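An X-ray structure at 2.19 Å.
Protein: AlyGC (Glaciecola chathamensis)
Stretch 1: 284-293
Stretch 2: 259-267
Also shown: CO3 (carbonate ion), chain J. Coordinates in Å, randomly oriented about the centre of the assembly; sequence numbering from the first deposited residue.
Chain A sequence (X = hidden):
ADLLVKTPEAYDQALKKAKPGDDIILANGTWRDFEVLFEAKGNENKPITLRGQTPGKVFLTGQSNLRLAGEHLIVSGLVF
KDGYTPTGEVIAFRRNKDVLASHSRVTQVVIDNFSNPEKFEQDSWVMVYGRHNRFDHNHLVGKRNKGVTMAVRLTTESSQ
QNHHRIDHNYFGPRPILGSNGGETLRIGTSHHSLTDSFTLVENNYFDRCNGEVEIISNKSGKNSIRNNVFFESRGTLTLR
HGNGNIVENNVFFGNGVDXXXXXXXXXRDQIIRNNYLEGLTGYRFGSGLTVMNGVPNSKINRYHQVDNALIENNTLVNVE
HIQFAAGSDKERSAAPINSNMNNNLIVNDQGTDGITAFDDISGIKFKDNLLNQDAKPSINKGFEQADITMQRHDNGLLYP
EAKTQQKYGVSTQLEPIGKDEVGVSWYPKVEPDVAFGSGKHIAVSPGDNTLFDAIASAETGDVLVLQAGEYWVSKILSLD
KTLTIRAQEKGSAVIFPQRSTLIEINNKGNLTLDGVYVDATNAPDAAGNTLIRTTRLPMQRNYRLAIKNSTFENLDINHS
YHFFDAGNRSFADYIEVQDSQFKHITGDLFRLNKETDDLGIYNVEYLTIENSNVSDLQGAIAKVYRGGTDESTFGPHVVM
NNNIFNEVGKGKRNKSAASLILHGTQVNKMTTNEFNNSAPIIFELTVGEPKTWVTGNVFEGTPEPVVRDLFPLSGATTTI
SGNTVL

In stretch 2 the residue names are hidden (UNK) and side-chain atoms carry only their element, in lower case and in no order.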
# COMPACT_ATOMS: atom_id res chain seq x y z
N ARG A 284 33.41 6.04 -3.89
CA ARG A 284 33.24 5.03 -2.84
C ARG A 284 33.13 3.66 -3.53
O ARG A 284 34.00 3.33 -4.35
CB ARG A 284 32.09 5.39 -1.92
CG ARG A 284 32.13 4.60 -0.61
CD ARG A 284 31.32 5.25 0.51
NE ARG A 284 31.61 4.60 1.79
CZ ARG A 284 30.97 3.54 2.26
NH1 ARG A 284 29.96 2.99 1.58
NH2 ARG A 284 31.32 3.03 3.43
N PHE A 285 32.11 2.86 -3.24
CA PHE A 285 32.02 1.55 -3.87
C PHE A 285 31.70 1.63 -5.36
O PHE A 285 31.89 0.64 -6.07
CB PHE A 285 30.97 0.70 -3.15
CG PHE A 285 31.27 0.42 -1.69
CD1 PHE A 285 32.50 0.76 -1.14
CD2 PHE A 285 30.32 -0.19 -0.88
CE1 PHE A 285 32.77 0.51 0.19
CE2 PHE A 285 30.56 -0.45 0.44
CZ PHE A 285 31.80 -0.10 0.99
N GLY A 286 31.26 2.79 -5.87
CA GLY A 286 31.05 2.95 -7.29
C GLY A 286 32.18 3.65 -8.03
O GLY A 286 31.96 4.19 -9.12
N SER A 287 33.38 3.64 -7.45
CA SER A 287 34.52 4.26 -8.10
C SER A 287 34.91 3.54 -9.39
O SER A 287 34.55 2.38 -9.62
CB SER A 287 35.73 4.28 -7.16
OG SER A 287 35.43 4.99 -5.96
N GLY A 288 35.67 4.24 -10.23
CA GLY A 288 36.25 3.61 -11.40
C GLY A 288 37.13 2.43 -11.04
O GLY A 288 37.12 1.40 -11.72
N LEU A 289 37.91 2.55 -9.97
CA LEU A 289 38.70 1.43 -9.48
C LEU A 289 38.64 1.46 -7.96
O LEU A 289 38.93 2.49 -7.36
CB LEU A 289 40.15 1.51 -9.96
CG LEU A 289 40.98 0.25 -10.26
CD1 LEU A 289 42.50 0.51 -10.04
CD2 LEU A 289 40.50 -1.03 -9.59
N THR A 290 38.28 0.33 -7.36
CA THR A 290 38.09 0.25 -5.92
C THR A 290 38.77 -0.99 -5.38
O THR A 290 38.47 -2.10 -5.83
CB THR A 290 36.59 0.19 -5.56
OG1 THR A 290 35.91 1.30 -6.14
CG2 THR A 290 36.41 0.21 -4.05
N VAL A 291 39.63 -0.82 -4.38
CA VAL A 291 40.19 -1.93 -3.64
C VAL A 291 39.71 -1.78 -2.20
O VAL A 291 40.12 -0.86 -1.49
CB VAL A 291 41.72 -1.98 -3.72
CG1 VAL A 291 42.23 -3.28 -3.10
CG2 VAL A 291 42.18 -1.88 -5.17
N MET A 292 38.83 -2.68 -1.77
CA MET A 292 38.14 -2.52 -0.51
C MET A 292 38.96 -3.02 0.68
O MET A 292 39.82 -3.89 0.55
CB MET A 292 36.80 -3.26 -0.53
CG MET A 292 35.66 -2.46 -1.13
SD MET A 292 34.04 -3.17 -0.75
CE MET A 292 33.92 -2.84 1.01
N ASN A 293 38.67 -2.44 1.84
CA ASN A 293 38.97 -3.07 3.11
C ASN A 293 37.98 -4.19 3.37
O ASN A 293 36.84 -4.12 2.94
CB ASN A 293 38.90 -2.04 4.25
CG ASN A 293 40.27 -1.59 4.72
OD1 ASN A 293 41.21 -1.57 3.95
ND2 ASN A 293 40.39 -1.28 6.00
N UNK A 259 27.66 8.82 -11.48
CA UNK A 259 27.70 7.55 -10.77
C UNK A 259 28.05 6.36 -11.68
O UNK A 259 27.61 5.23 -11.43
c UNK A 259 25.25 9.04 -8.50
c UNK A 259 26.19 8.13 -8.82
n UNK A 259 25.55 9.52 -7.25
c UNK A 259 26.64 8.92 -6.81
n UNK A 259 27.05 8.08 -7.74
c UNK A 259 26.38 7.29 -10.04
N UNK A 260 28.86 6.55 -12.72
CA UNK A 260 29.38 5.43 -13.50
C UNK A 260 30.67 4.87 -12.87
O UNK A 260 31.62 5.62 -12.63
o UNK A 260 30.36 7.11 -14.95
c UNK A 260 29.66 5.87 -14.94
c UNK A 260 28.38 6.02 -15.73
N UNK A 261 30.70 3.56 -12.60
CA UNK A 261 31.93 2.84 -12.19
C UNK A 261 32.46 1.97 -13.33
O UNK A 261 31.91 2.01 -14.40
N UNK A 262 33.49 1.15 -13.20
CA UNK A 262 34.19 0.80 -12.01
C UNK A 262 34.48 -0.70 -12.03
O UNK A 262 33.62 -1.50 -12.38
N UNK A 263 35.69 -1.09 -11.64
CA UNK A 263 35.97 -2.44 -11.18
C UNK A 263 36.22 -2.34 -9.68
O UNK A 263 37.00 -1.48 -9.24
c UNK A 263 37.16 -3.07 -11.91
c UNK A 263 38.09 -3.59 -14.24
c UNK A 263 37.58 -4.39 -11.27
c UNK A 263 36.84 -3.30 -13.39
N UNK A 264 35.55 -3.19 -8.90
CA UNK A 264 35.66 -3.20 -7.44
C UNK A 264 36.23 -4.54 -6.99
O UNK A 264 35.64 -5.60 -7.25
c UNK A 264 30.92 -3.16 -4.10
n UNK A 264 29.78 -3.63 -4.57
n UNK A 264 31.90 -2.85 -4.95
n UNK A 264 31.07 -3.00 -2.80
c UNK A 264 34.30 -2.96 -6.77
c UNK A 264 34.36 -3.06 -5.24
c UNK A 264 33.21 -2.31 -4.56
N UNK A 265 37.36 -4.48 -6.29
CA UNK A 265 38.14 -5.65 -5.93
C UNK A 265 37.92 -5.94 -4.45
O UNK A 265 38.13 -5.08 -3.61
c UNK A 265 39.82 -5.04 -7.66
c UNK A 265 40.41 -6.68 -5.88
c UNK A 265 39.63 -5.43 -6.21
N UNK A 266 37.54 -7.16 -4.15
CA UNK A 266 37.36 -7.69 -2.81
C UNK A 266 37.83 -9.12 -2.91
O UNK A 266 37.88 -9.62 -3.95
c UNK A 266 33.75 -6.33 -2.61
c UNK A 266 35.24 -6.32 -2.61
c UNK A 266 35.81 -8.07 -0.88
c UNK A 266 35.89 -7.66 -2.34
N UNK A 267 38.15 -9.76 -1.81
CA UNK A 267 38.59 -11.14 -1.76
C UNK A 267 40.00 -11.46 -2.28
O UNK A 267 40.78 -10.60 -2.47
c UNK A 267 36.09 -11.58 -1.99
o UNK A 267 35.65 -11.58 -0.89
n UNK A 267 35.45 -11.07 -2.96
c UNK A 267 37.49 -12.09 -2.28
C CO3 J . 27.70 -4.90 -1.61
O1 CO3 J . 27.93 -4.71 -2.88
O2 CO3 J . 28.45 -4.15 -0.85
O3 CO3 J . 26.79 -5.80 -1.18
O HOH W 1 29.16 4.47 -9.36

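Position 259 carries one carbon and then a five-membered ring of three carbons and two nitrogens, which only histidine supplies. The ring of His259 stays out of reach of stretch 1, but its backbone takes part: water 1 donates to His259 O at 2.7 Å, a weak bond, and to Gly286 O at 2.8 Å, linking the two loops.

Position 260 has a single carbon bearing one oxygen and one carbon, the beta-branched pattern of threonine. The CA-to-CB bond of Thr260 points away from stretch 1, so the side chain adds nothing to this contact.

At position 261 there are no side-chain atoms, and the residue is glycine. An ideal CB here would point toward stretch 1 and lie 2.9 Å from Gly286 O, a clash; the bare CA of Gly261 can instead approach Gly286 O to 3.4 Å.

Position 262 also lacks side-chain atoms. It follows a cis peptide bond, and its phi of 138° by itself favours glycine. A CB would fall 2.0 Å from Ser287 O, which leaves no room for one. Gly262 therefore packs its backbone directly against Gly288, the two CA atoms being 3.5 Å apart, and Gly262 CA makes a CA-H...O contact of 3.0 Å with Gly288 O.

Position 263 shows four carbons, forked at the first, with one arm two carbons long, and its backbone meets Gly288 and Thr290: isoleucine. Its beta-branched side chain suits the extended backbone of the strand that begins here. Ile263 N donates to Gly288 O at 2.9 Å, and Ile263 O accepts from Thr290 N at 2.9 Å.

Position 264 has three carbons, a nitrogen, and a carbon carrying two more nitrogens, one of which meets Phe285 and Met292; this is the guanidinium of arginine. Arg264 NH1 lies 3.5 Å from Phe285 CD2 and 3.6 Å from Met292 SD. Arg264 suits the place because its long chain brings the guanidinium to both residues. The bond from Arg264 NH1 to Met292 SD is weak, and Phe285 CB lies over one face of the guanidinium. Arg264 NH2 also donates to CO3 O1 at 2.7 Å, the carbonate being probably a component of the crystallisation liquor.

Position 265 has one carbon carrying two others, and its atoms meet Val291; the compact fork is valine. Val265 CB lies 4.5 Å from Val291 CG2, an apolar contact between neighbouring strands. Val265 N donates to Thr290 O at 2.7 Å, and Val265 O accepts from Met292 N at 3.1 Å.

Position 266 again has four carbons with one longer arm, which meets Met292, so it is isoleucine. The two-carbon arm is long enough to carry an apolar methyl to the sulfur: Ile266 CD1 lies 3.7 Å from Met292 SD.

Position 267 has two carbons, the second bearing one oxygen and one nitrogen: asparagine. Asn267 lies beyond the contact, with its ND2 satisfied elsewhere in the structure.

The contact is a parallel strand pairing, held by four backbone hydrogen bonds. Leu289, Val291, Ile263 and Val265 share one face of the sheet, while Thr290 and Arg264 share the other. Glycines let the loops close up before the strands, and Met292 packs against side chains at the far end.

Stretch 2 259-267: HTGGIRVIN
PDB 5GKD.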